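Side-chain contacts in thiol-disulfide isomerase and thioredoxins (Corynebacterium glutamicum, PDB 3LOR), which probably acts as a thioredoxin-fold oxidoreductase or thiol-disulfide isomerase and has a calcium-binding site: residues A[30-35]-A[151-156]; A[72-77]-A[111-116]. All blocks are in the same frame, centred on the assembly; numbering follows the deposited sequence.

Contact 1 of 2, residues A[30-35]-A[151-156]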
# COMPACT_ATOMS: atom_id res chain seq x y z
N GLY A 30 -5.33 14.16 -32.06
CA GLY A 30 -4.45 15.06 -31.37
C GLY A 30 -4.26 14.77 -29.90
O GLY A 30 -3.58 15.49 -29.25
N LYS A 31 -4.86 13.71 -29.41
CA LYS A 31 -4.77 13.27 -28.03
C LYS A 31 -4.33 11.84 -27.96
O LYS A 31 -4.64 11.05 -28.81
CB LYS A 31 -6.13 13.33 -27.37
CG LYS A 31 -6.37 14.47 -26.51
CD LYS A 31 -6.87 15.62 -27.26
CE LYS A 31 -8.23 15.38 -27.69
NZ LYS A 31 -8.77 16.60 -28.27
N VAL A 32 -3.60 11.52 -26.92
CA VAL A 32 -3.36 10.16 -26.55
C VAL A 32 -4.63 9.55 -25.99
O VAL A 32 -5.29 10.16 -25.23
CB VAL A 32 -2.19 10.05 -25.58
CG1 VAL A 32 -2.02 8.67 -25.12
CG2 VAL A 32 -0.97 10.53 -26.19
N VAL A 33 -4.95 8.33 -26.37
CA VAL A 33 -6.16 7.71 -25.91
C VAL A 33 -5.88 6.52 -25.05
O VAL A 33 -5.13 5.66 -25.40
CB VAL A 33 -7.10 7.31 -27.05
CG1 VAL A 33 -8.35 6.80 -26.54
CG2 VAL A 33 -7.35 8.41 -27.94
N VAL A 34 -6.50 6.49 -23.90
CA VAL A 34 -6.39 5.36 -23.03
C VAL A 34 -7.72 4.67 -22.96
O VAL A 34 -8.65 5.25 -22.52
CB VAL A 34 -5.96 5.78 -21.62
CG1 VAL A 34 -5.88 4.64 -20.70
CG2 VAL A 34 -4.71 6.51 -21.66
N VAL A 35 -7.80 3.43 -23.37
CA VAL A 35 -9.04 2.73 -23.25
C VAL A 35 -8.91 1.63 -22.23
O VAL A 35 -8.11 0.76 -22.37
CB VAL A 35 -9.49 2.13 -24.60
CG1 VAL A 35 -10.80 1.54 -24.49
CG2 VAL A 35 -9.46 3.13 -25.68
N GLY A 151 3.79 8.97 -21.16
CA GLY A 151 4.67 10.08 -21.26
C GLY A 151 5.35 10.01 -22.59
O GLY A 151 5.54 10.99 -23.22
N SER A 152 5.72 8.83 -22.99
CA SER A 152 6.35 8.61 -24.25
C SER A 152 5.48 8.94 -25.47
O SER A 152 5.94 9.53 -26.39
CB SER A 152 6.84 7.18 -24.27
OG SER A 152 7.21 6.76 -25.51
N LEU A 153 4.22 8.56 -25.45
CA LEU A 153 3.29 8.89 -26.52
C LEU A 153 3.02 10.36 -26.62
O LEU A 153 2.91 10.88 -27.68
CB LEU A 153 1.99 8.14 -26.38
CG LEU A 153 2.12 6.65 -26.53
CD1 LEU A 153 0.90 5.99 -26.14
CD2 LEU A 153 2.46 6.30 -27.89
N LEU A 154 2.93 11.00 -25.48
CA LEU A 154 2.64 12.40 -25.39
C LEU A 154 3.67 13.26 -26.05
O LEU A 154 3.35 14.26 -26.58
CB LEU A 154 2.45 12.84 -23.96
CG LEU A 154 1.07 12.59 -23.40
CD1 LEU A 154 1.10 12.70 -21.96
CD2 LEU A 154 0.07 13.48 -23.99
N SER A 155 4.92 12.86 -26.01
CA SER A 155 5.97 13.72 -26.51
C SER A 155 6.48 13.33 -27.86
O SER A 155 7.39 13.90 -28.34
CB SER A 155 7.14 13.74 -25.54
OG SER A 155 7.93 12.60 -25.70
N GLU A 156 5.89 12.33 -28.48
CA GLU A 156 6.33 11.92 -29.77
C GLU A 156 6.05 13.02 -30.73
O GLU A 156 4.98 13.61 -30.72
CB GLU A 156 5.56 10.72 -30.22
CG GLU A 156 6.34 9.48 -30.28
CD GLU A 156 5.50 8.38 -30.81
OE1 GLU A 156 4.37 8.67 -31.18
OE2 GLU A 156 5.94 7.23 -30.87
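At chi1 175° Val32 sets CG1 trans to its amide nitrogen and CG2 trans to the carbonyl carbon, and CG2 faces the last turn of helix 143-154, where Leu153 and Leu154 receive it. Both leucines place CG anti to the carbonyl carbon, Leu153 at chi1 -65° and Leu154 at -83°, but they meet the valine with different parts. Leu153 offers the root of its side chain: its CB lies 3.8 Å from Val32 CG2, while its branch tip CD1 passes Val32 CG1 more loosely, at 4.1 Å. The CB bond of Leu154 does not aim at the strand, but the side chain turns toward it, bringing CD2 to 3.8 Å from Val32 CG2. One methyl is thus held between two consecutive helix residues, and each leucine side chain crosses that of the valine at about a right angle.

In the thioredoxin-like fold the central sheet is covered by helices, and here the end of the C-terminal helix closes over the start of strand 32-38, one of the inner strands. Leu150, a turn earlier on the same helix, also touches Val32, and it reaches Val34 as well. The leucines extend the apolar layer to the neighbouring strands: Leu153 packs on Leu126 of strand 123-127, and Leu154 on Val65 of strand 65-71.

Arg129 donates through its two terminal nitrogens to Gly30 O and Leu154 O, linking the backbones of both segments through one guanidinium group. Separately, Glu156 forms a salt bridge with Arg134 of strand 133-138. On the helix, Ser152 OG is hydrogen-bonded to Ser155 OG of the second subunit.

Contact 2 of 2, residues A[72-77]-A[111-116]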
# COMPACT_ATOMS: atom_id res chain seq x y z
N SER A 72 -16.72 -4.51 -21.71
CA SER A 72 -16.83 -5.69 -22.54
C SER A 72 -17.14 -6.89 -21.72
O SER A 72 -16.28 -7.49 -21.17
CB SER A 72 -15.52 -5.97 -23.25
OG SER A 72 -15.13 -4.94 -24.04
N VAL A 73 -18.40 -7.25 -21.69
CA VAL A 73 -18.86 -8.34 -20.89
C VAL A 73 -18.85 -9.58 -21.74
O VAL A 73 -19.47 -9.61 -22.75
CB VAL A 73 -20.29 -8.10 -20.48
CG1 VAL A 73 -20.85 -9.22 -19.74
CG2 VAL A 73 -20.43 -6.81 -19.76
N PHE A 74 -18.11 -10.58 -21.32
CA PHE A 74 -18.04 -11.83 -22.01
C PHE A 74 -18.52 -13.04 -21.22
O PHE A 74 -18.50 -14.14 -21.71
CB PHE A 74 -16.67 -12.04 -22.58
CG PHE A 74 -15.64 -12.15 -21.57
CD1 PHE A 74 -15.31 -13.35 -21.05
CD2 PHE A 74 -15.00 -11.06 -21.12
CE1 PHE A 74 -14.35 -13.45 -20.12
CE2 PHE A 74 -14.05 -11.16 -20.18
CZ PHE A 74 -13.74 -12.35 -19.67
N GLU A 75 -18.94 -12.82 -20.00
CA GLU A 75 -19.51 -13.87 -19.21
C GLU A 75 -20.61 -13.25 -18.36
O GLU A 75 -20.54 -12.09 -18.06
CB GLU A 75 -18.43 -14.57 -18.38
CG GLU A 75 -17.72 -13.67 -17.43
CD GLU A 75 -16.50 -14.27 -16.77
OE1 GLU A 75 -16.22 -15.46 -16.92
OE2 GLU A 75 -15.82 -13.54 -16.07
N HIS A 76 -21.60 -14.02 -17.96
CA HIS A 76 -22.60 -13.57 -17.02
C HIS A 76 -23.31 -12.34 -17.43
O HIS A 76 -23.57 -11.51 -16.64
CB HIS A 76 -21.98 -13.35 -15.68
CG HIS A 76 -21.17 -14.49 -15.21
ND1 HIS A 76 -21.70 -15.75 -15.07
CD2 HIS A 76 -19.88 -14.59 -14.88
CE1 HIS A 76 -20.77 -16.57 -14.65
NE2 HIS A 76 -19.65 -15.89 -14.52
N HIS A 77 -23.69 -12.28 -18.68
CA HIS A 77 -24.24 -11.13 -19.29
C HIS A 77 -25.52 -10.63 -18.62
O HIS A 77 -25.72 -9.47 -18.52
CB HIS A 77 -24.57 -11.45 -20.74
CG HIS A 77 -23.40 -11.89 -21.53
ND1 HIS A 77 -22.76 -11.07 -22.42
CD2 HIS A 77 -22.72 -13.05 -21.54
CE1 HIS A 77 -21.75 -11.71 -22.96
NE2 HIS A 77 -21.71 -12.91 -22.45
N SER A 111 -17.72 -7.42 -29.71
CA SER A 111 -17.12 -7.06 -30.95
C SER A 111 -15.75 -6.43 -30.93
O SER A 111 -14.89 -6.90 -31.58
CB SER A 111 -18.05 -6.13 -31.66
OG SER A 111 -17.76 -6.11 -33.00
N THR A 112 -15.57 -5.40 -30.13
CA THR A 112 -14.29 -4.77 -29.98
C THR A 112 -13.30 -5.74 -29.38
O THR A 112 -12.19 -5.83 -29.82
CB THR A 112 -14.37 -3.46 -29.17
OG1 THR A 112 -15.36 -2.62 -29.71
CG2 THR A 112 -13.09 -2.73 -29.19
N MSE A 113 -13.73 -6.49 -28.41
CA MSE A 113 -12.89 -7.46 -27.77
C MSE A 113 -12.41 -8.55 -28.72
O MSE A 113 -11.28 -8.93 -28.68
CB MSE A 113 -13.63 -8.06 -26.57
CG MSE A 113 -12.96 -9.23 -25.86
SE MSE A 113 -13.62 -9.63 -24.11
CE MSE A 113 -12.90 -11.23 -23.95
N LYS A 114 -13.29 -9.05 -29.57
CA LYS A 114 -12.96 -9.99 -30.62
C LYS A 114 -12.01 -9.41 -31.64
O LYS A 114 -11.03 -9.99 -31.99
CB LYS A 114 -14.23 -10.34 -31.37
CG LYS A 114 -14.38 -11.77 -31.77
CD LYS A 114 -13.17 -12.39 -32.35
CE LYS A 114 -13.51 -13.54 -33.22
NZ LYS A 114 -12.73 -14.69 -32.85
N LYS A 115 -12.31 -8.22 -32.08
CA LYS A 115 -11.58 -7.56 -33.11
C LYS A 115 -10.12 -7.39 -32.72
O LYS A 115 -9.26 -7.59 -33.51
CB LYS A 115 -12.24 -6.21 -33.32
CG LYS A 115 -11.76 -5.41 -34.43
CD LYS A 115 -12.07 -3.92 -34.21
CE LYS A 115 -13.32 -3.52 -34.84
NZ LYS A 115 -13.46 -2.10 -35.06
N TYR A 116 -9.85 -7.02 -31.49
CA TYR A 116 -8.49 -6.80 -31.09
C TYR A 116 -7.92 -7.98 -30.37
O TYR A 116 -6.83 -7.95 -29.87
CB TYR A 116 -8.36 -5.52 -30.29
CG TYR A 116 -8.73 -4.31 -31.07
CD1 TYR A 116 -8.20 -4.07 -32.31
CD2 TYR A 116 -9.65 -3.43 -30.60
CE1 TYR A 116 -8.55 -2.99 -33.00
CE2 TYR A 116 -9.99 -2.37 -31.28
CZ TYR A 116 -9.46 -2.15 -32.47
OH TYR A 116 -9.83 -1.07 -33.14
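A Met-aromatic contact joins the loop that follows strand 65-71 to the short helix 111-115: selenomethionine Met113 reaches out from the helix and lays its terminal methyl over one face of the Phe74 ring. The methyl carbon CE sits 3.9 Å from the ring centroid and 27° off the ring normal, a CH-pi arrangement displaced toward the rim, where its nearest ring atom is Phe74 CD2 at 3.5 Å. The selenium approaches more obliquely, 4.5 Å from the centroid and 49° off the normal, with Met113 SE 3.6 Å from Phe74 CD2. That reach depends on an almost fully extended chain: Met113 CG is anti to the backbone N (chi1 173°), and the later torsions stay near 180°. The two side chains cross at about a right angle. Nearer the helix, Ser72 CB lies 4.2 Å from Met113 SE, so the selenium is touched by the aromatic ring and by the serine.

Within the thioredoxin-like fold, this loop leaves the end of a central strand, and Phe74 lies near, without touching, Cys42 and Cys45 of a probable thioredoxin-type CxxC pair. Phe74 N is hydrogen-bonded to Gln39 OE1, and the Phe74 ring also packs against Ile109.

Asp101 ties the same two segments together by polar bonds. Its OD2 accepts from Ser72 OG and Met113 N, and its OD1 from Thr112 N, so one carboxylate holds the serine and the start of the helix. The same helix holds Asp13, a residue of the calcium site seen in this protein: Ser111 OG is hydrogen-bonded to Asp13 OD2, Thr112 OG1 to Asp13 N, and Lys115 NZ forms a salt bridge with Asp13 OD1; no calcium is bound to this chain.

Following the chain from the N terminus, residues 30-35 enter the sheet at strand 32-38 and meet residues 151-156 only when the last helix ends, so contact 1 closes a loop of 115 intervening residues. Contact 2 is nested inside it: residues 72-77, just after strand 65-71, are joined to residues 111-116 across 33 residues that include helix 82-91 and strand 98-101. The two contacts lie on opposite sides of the chain's centre, with their centres about 25 Å apart. Contact 1 fastens the C-terminal helix to the central sheet, whereas contact 2 links the exit of a neighbouring parallel strand to the short helix preceding strand 123-127.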